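PDB 7AKC: phenolpthiocerol synthesis type-I polyketide synthase ppsA from Mycobacterium bovis, which probably takes part, through its acyltransferase and other domains, in building the lipid core of phthiocerols and phenolphthiocerols from malonyl-CoA or methylmalonyl-CoA units. Local coordinates for residues A[158-163]-A[170-175]; A[174-177]-A[181-184]. One frame throughout, in Å; residues are numbered along the deposited sequence.

Both contacts lie in the antiparallel subdomain of the acyltransferase domain and share strand 171-177, which contact 1 joins to helix 157-164 and contact 2 to its hairpin partner 180-184. Contact 2 is buried and rests on backbone hydrogen bonds, with Ile174 and Val182 side by side on one face of the sheet. Contact 1 is partly buried and nearer the surface: a glutamate lies over a leucine, two waters carry its polar links, and a sodium ion sits at the strand's start. The two meet where Thr160 packs on Thr181 and Ile183. Contact 1 thus places helix 157-164 against the sheet that contact 2 helps to build.

Contact 1 (A[158-163]-A[170-175]); sequences PTTEAL and VTLGIY. With NA (sodium ion), chain B.
Glu161 lies across Leu172 at about a right angle, its carboxylate spread over the leucine's CB and CD1. The closest touch is OE2 of Glu161 to CD1 of Leu172, 3.6 Å, while the glutamate's CD lies 4.0 Å from the leucine's CB. A bend at chi2 of -81° folds the acidic chain over toward the strand, so that an exposed helix residue covers a buried one. Leu172 has CG anti to its backbone N (chi1 -171°), which carries its two methyls out between helix and tyrosine: CD1 meets the glutamate, and CD2 sits 3.6 Å above the Tyr175 ring, over its centre, in a CH-pi arrangement. Thr160 adds a looser apolar touch to CD1 from the helix's buried side.

The two carboxylate oxygens are bridged separately to the strand. One water donates to Glu161 OE1 at 2.7 Å and accepts from the backbone N of Leu172 at 2.9 Å; a second donates to OE2 and is hydrogen-bonded to Tyr175 OH. This pair of bridges should limit rotation of the carboxylate. At the start of the strand, the carbonyl O of Val170 binds a sodium ion at 2.2 Å, and the carbonyls of Ile164 and Phe167 with three waters complete the site, tying the end of the helix and the following loop to the strand.

The axes of segments 158-163 and 171-175 approach to 8.4 Å, with their directions 141° apart. Beyond Leu172, Thr160 reaches strand 180-184 through Thr181 and Ile183, with its hydroxyl bonded to Asp156 O, while Leu163 packs on helix 187-199. The helix therefore covers one face of the antiparallel four-stranded sheet, whose outermost strand 171-177 is bonded on its outer side, through Gly173 and Tyr175, to Val268.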
loop_
_atom_site.group_PDB
_atom_site.type_symbol
_atom_site.label_atom_id
_atom_site.label_comp_id
_atom_site.label_asym_id
_atom_site.label_seq_id
_atom_site.Cartn_x
_atom_site.Cartn_y
_atom_site.Cartn_z
ATOM N N PRO A 158 -11.803 6.085 -13.570
ATOM C CA PRO A 158 -12.959 5.647 -14.380
ATOM C C PRO A 158 -12.501 5.161 -15.767
ATOM O O PRO A 158 -12.983 4.136 -16.257
ATOM C CB PRO A 158 -13.825 6.901 -14.479
ATOM C CG PRO A 158 -13.493 7.679 -13.213
ATOM C CD PRO A 158 -11.981 7.463 -13.075
ATOM N N THR A 159 -11.479 5.816 -16.345
ATOM C CA THR A 159 -10.969 5.380 -17.659
ATOM C C THR A 159 -10.271 4.001 -17.510
ATOM O O THR A 159 -10.403 3.103 -18.353
ATOM C CB THR A 159 -9.947 6.387 -18.178
ATOM O OG1 THR A 159 -10.539 7.695 -18.268
ATOM C CG2 THR A 159 -9.418 5.980 -19.539
ATOM N N THR A 160 -9.558 3.811 -16.391
ATOM C CA THR A 160 -8.932 2.521 -16.114
ATOM C C THR A 160 -10.004 1.429 -15.990
ATOM O O THR A 160 -9.888 0.381 -16.619
ATOM C CB THR A 160 -8.115 2.578 -14.838
ATOM O OG1 THR A 160 -7.050 3.510 -15.039
ATOM C CG2 THR A 160 -7.510 1.193 -14.509
ATOM N N GLU A 161 -11.075 1.685 -15.191
ATOM C CA GLU A 161 -12.119 0.662 -15.016
ATOM C C GLU A 161 -12.723 0.292 -16.377
ATOM O O GLU A 161 -12.952 -0.876 -16.640
ATOM C CB GLU A 161 -13.221 1.107 -14.062
ATOM C CG GLU A 161 -12.728 1.316 -12.643
ATOM C CD GLU A 161 -12.601 0.039 -11.821
ATOM O OE1 GLU A 161 -12.429 -1.056 -12.396
ATOM O OE2 GLU A 161 -12.644 0.151 -10.580
ATOM N N ALA A 162 -12.884 1.269 -17.242
ATOM C CA ALA A 162 -13.461 1.052 -18.558
ATOM C C ALA A 162 -12.497 0.197 -19.395
ATOM O O ALA A 162 -12.939 -0.723 -20.059
ATOM C CB ALA A 162 -13.725 2.386 -19.235
ATOM N N LEU A 163 -11.194 0.508 -19.359
ATOM C CA LEU A 163 -10.206 -0.280 -20.097
ATOM C C LEU A 163 -10.203 -1.782 -19.694
ATOM O O LEU A 163 -10.045 -2.661 -20.580
ATOM C CB LEU A 163 -8.823 0.318 -19.763
ATOM C CG LEU A 163 -7.596 -0.545 -20.191
ATOM C CD1 LEU A 163 -7.471 -0.561 -21.744
ATOM C CD2 LEU A 163 -6.352 -0.057 -19.495
ATOM N N VAL A 170 -8.281 -9.062 -14.507
ATOM C CA VAL A 170 -7.514 -7.848 -14.233
ATOM C C VAL A 170 -8.405 -6.869 -13.506
ATOM O O VAL A 170 -9.482 -6.550 -13.997
ATOM C CB VAL A 170 -6.944 -7.186 -15.507
ATOM C CG1 VAL A 170 -6.217 -5.901 -15.125
ATOM C CG2 VAL A 170 -5.987 -8.167 -16.226
ATOM N N THR A 171 -7.920 -6.336 -12.369
ATOM C CA THR A 171 -8.690 -5.354 -11.628
ATOM C C THR A 171 -7.864 -4.131 -11.323
ATOM O O THR A 171 -6.621 -4.141 -11.430
ATOM C CB THR A 171 -9.299 -6.031 -10.355
ATOM O OG1 THR A 171 -8.240 -6.617 -9.596
ATOM C CG2 THR A 171 -10.354 -7.090 -10.722
ATOM N N LEU A 172 -8.537 -3.060 -10.911
ATOM C CA LEU A 172 -7.884 -1.845 -10.480
ATOM C C LEU A 172 -7.275 -2.220 -9.119
ATOM O O LEU A 172 -7.979 -2.691 -8.222
ATOM C CB LEU A 172 -8.935 -0.739 -10.344
ATOM C CG LEU A 172 -8.381 0.650 -10.110
ATOM C CD1 LEU A 172 -9.386 1.749 -10.565
ATOM C CD2 LEU A 172 -8.061 0.879 -8.655
ATOM N N GLY A 173 -5.965 -2.146 -9.047
ATOM C CA GLY A 173 -5.214 -2.544 -7.864
ATOM C C GLY A 173 -4.923 -1.398 -6.905
ATOM O O GLY A 173 -4.964 -1.608 -5.686
ATOM N N ILE A 174 -4.490 -0.232 -7.422
ATOM C CA ILE A 174 -4.134 0.900 -6.524
ATOM C C ILE A 174 -4.575 2.218 -7.104
ATOM O O ILE A 174 -4.368 2.489 -8.294
ATOM C CB ILE A 174 -2.597 0.974 -6.251
ATOM C CG1 ILE A 174 -2.009 -0.381 -5.813
ATOM C CG2 ILE A 174 -2.209 2.109 -5.232
ATOM C CD1 ILE A 174 -0.412 -0.355 -5.661
ATOM N N TYR A 175 -5.253 3.046 -6.235
ATOM C CA TYR A 175 -5.624 4.397 -6.630
ATOM C C TYR A 175 -4.425 5.262 -6.215
ATOM O O TYR A 175 -4.309 5.612 -5.028
ATOM C CB TYR A 175 -6.904 4.893 -5.919
ATOM C CG TYR A 175 -8.156 4.124 -6.250
ATOM C CD1 TYR A 175 -8.520 2.999 -5.516
ATOM C CD2 TYR A 175 -9.032 4.574 -7.236
ATOM C CE1 TYR A 175 -9.717 2.334 -5.767
ATOM C CE2 TYR A 175 -10.230 3.917 -7.490
ATOM C CZ TYR A 175 -10.578 2.811 -6.743
ATOM O OH TYR A 175 -11.732 2.149 -7.030
HETATM NA NA NA B . -11.476 -6.496 -15.013
HETATM O O HOH W 1 -11.419 -3.260 -11.293
HETATM O O HOH W 2 -13.035 2.481 -9.328
HETATM O O HOH W 3 -12.434 -4.867 -13.630
HETATM O O HOH W 4 -13.725 -7.114 -15.421
HETATM O O HOH W 5 -12.601 -7.871 -13.299
#

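Contact 2 (A[174-177]-A[181-184])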
loop_
_atom_site.group_PDB
_atom_site.type_symbol
_atom_site.label_atom_id
_atom_site.label_comp_id
_atom_site.label_asym_id
_atom_site.label_seq_id
_atom_site.Cartn_x
_atom_site.Cartn_y
_atom_site.Cartn_z
ATOM N N ILE A 174 -4.490 -0.232 -7.422
ATOM C CA ILE A 174 -4.134 0.900 -6.524
ATOM C C ILE A 174 -4.575 2.218 -7.104
ATOM O O ILE A 174 -4.368 2.489 -8.294
ATOM C CB ILE A 174 -2.597 0.974 -6.251
ATOM C CG1 ILE A 174 -2.009 -0.381 -5.813
ATOM C CG2 ILE A 174 -2.209 2.109 -5.232
ATOM C CD1 ILE A 174 -0.412 -0.355 -5.661
ATOM N N TYR A 175 -5.253 3.046 -6.235
ATOM C CA TYR A 175 -5.624 4.397 -6.630
ATOM C C TYR A 175 -4.425 5.262 -6.215
ATOM O O TYR A 175 -4.309 5.612 -5.028
ATOM C CB TYR A 175 -6.904 4.893 -5.919
ATOM C CG TYR A 175 -8.156 4.124 -6.250
ATOM C CD1 TYR A 175 -8.520 2.999 -5.516
ATOM C CD2 TYR A 175 -9.032 4.574 -7.236
ATOM C CE1 TYR A 175 -9.717 2.334 -5.767
ATOM C CE2 TYR A 175 -10.230 3.917 -7.490
ATOM C CZ TYR A 175 -10.578 2.811 -6.743
ATOM O OH TYR A 175 -11.732 2.149 -7.030
ATOM N N ASN A 176 -3.476 5.491 -7.115
ATOM C CA ASN A 176 -2.277 6.271 -6.776
ATOM C C ASN A 176 -2.561 7.722 -6.541
ATOM O O ASN A 176 -2.205 8.288 -5.524
ATOM C CB ASN A 176 -1.189 6.115 -7.851
ATOM C CG ASN A 176 -0.121 5.173 -7.443
ATOM O OD1 ASN A 176 -0.328 4.300 -6.615
ATOM N ND2 ASN A 176 1.050 5.297 -8.041
ATOM N N SER A 177 -3.181 8.343 -7.544
ATOM C CA SER A 177 -3.483 9.752 -7.547
ATOM C C SER A 177 -4.523 9.944 -8.677
ATOM O O SER A 177 -4.901 8.977 -9.363
ATOM C CB SER A 177 -2.191 10.545 -7.781
ATOM O OG SER A 177 -1.721 10.350 -9.113
ATOM N N THR A 181 -3.148 5.294 -12.097
ATOM C CA THR A 181 -3.855 4.164 -11.517
ATOM C C THR A 181 -3.086 2.889 -11.806
ATOM O O THR A 181 -2.573 2.736 -12.914
ATOM C CB THR A 181 -5.264 4.102 -12.198
ATOM O OG1 THR A 181 -5.909 5.377 -12.048
ATOM C CG2 THR A 181 -6.168 3.041 -11.557
ATOM N N VAL A 182 -2.964 1.995 -10.825
ATOM C CA VAL A 182 -2.262 0.731 -11.023
ATOM C C VAL A 182 -3.272 -0.383 -11.228
ATOM O O VAL A 182 -4.247 -0.468 -10.460
ATOM C CB VAL A 182 -1.373 0.429 -9.796
ATOM C CG1 VAL A 182 -0.685 -0.931 -9.939
ATOM C CG2 VAL A 182 -0.359 1.549 -9.591
ATOM N N ILE A 183 -3.078 -1.213 -12.252
ATOM C CA ILE A 183 -3.905 -2.401 -12.491
ATOM C C ILE A 183 -3.088 -3.670 -12.083
ATOM O O ILE A 183 -1.868 -3.629 -12.065
ATOM C CB ILE A 183 -4.366 -2.519 -13.922
ATOM C CG1 ILE A 183 -3.164 -2.544 -14.905
ATOM C CG2 ILE A 183 -5.302 -1.313 -14.232
ATOM C CD1 ILE A 183 -3.595 -2.858 -16.338
ATOM N N ALA A 184 -3.773 -4.768 -11.800
ATOM C CA ALA A 184 -3.123 -5.979 -11.349
ATOM C C ALA A 184 -3.864 -7.188 -11.902
ATOM O O ALA A 184 -5.088 -7.195 -11.958
ATOM C CB ALA A 184 -3.097 -6.024 -9.814
HETATM O O HOH W 6 -6.108 6.453 -9.460
#
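Thr181, near the start of the return strand 180-184 of a beta hairpin, sets its CG2 against Ile174 O: with OG1 beside the backbone N (chi1 -54°), CG2 falls anti to that N and comes to 3.8 Å from the carbonyl oxygen of Ile174. Thr181 pairs with Tyr175 as a non-hydrogen-bonded antiparallel pair. Its OG1 is hydrogen-bonded to Leu155 O and also receives a bond from a water that donates to Ser177 O, linking the two strands near their turn end. There, Asn176 and Ser177 both face Gln180 in a classic beta bulge.

Val182 follows on the other face of the sheet, in a hydrogen-bonded pair with Ile174. Its N gives a nearly straight bond to Ile174 O (2.9 Å, 172°), and its O accepts from Ile174 N at 3.1 Å and probably also from Gly173 N, the two residues facing Val182 in a second classic bulge. The side chains of Ile174 and Val182 lie alongside each other and point the same way, CB to CB at 3.8 Å, and Ile174 reaches on to His111 beyond the sheet. The CG2 methyl of Val182 also lies 4.1 Å from Asn176 OD1.

Ile183 turns from the partner strand toward Ile164 and strand 148-153. Ala184 closes the segment, its N 2.9 Å from Thr171 O in a probable hydrogen bond.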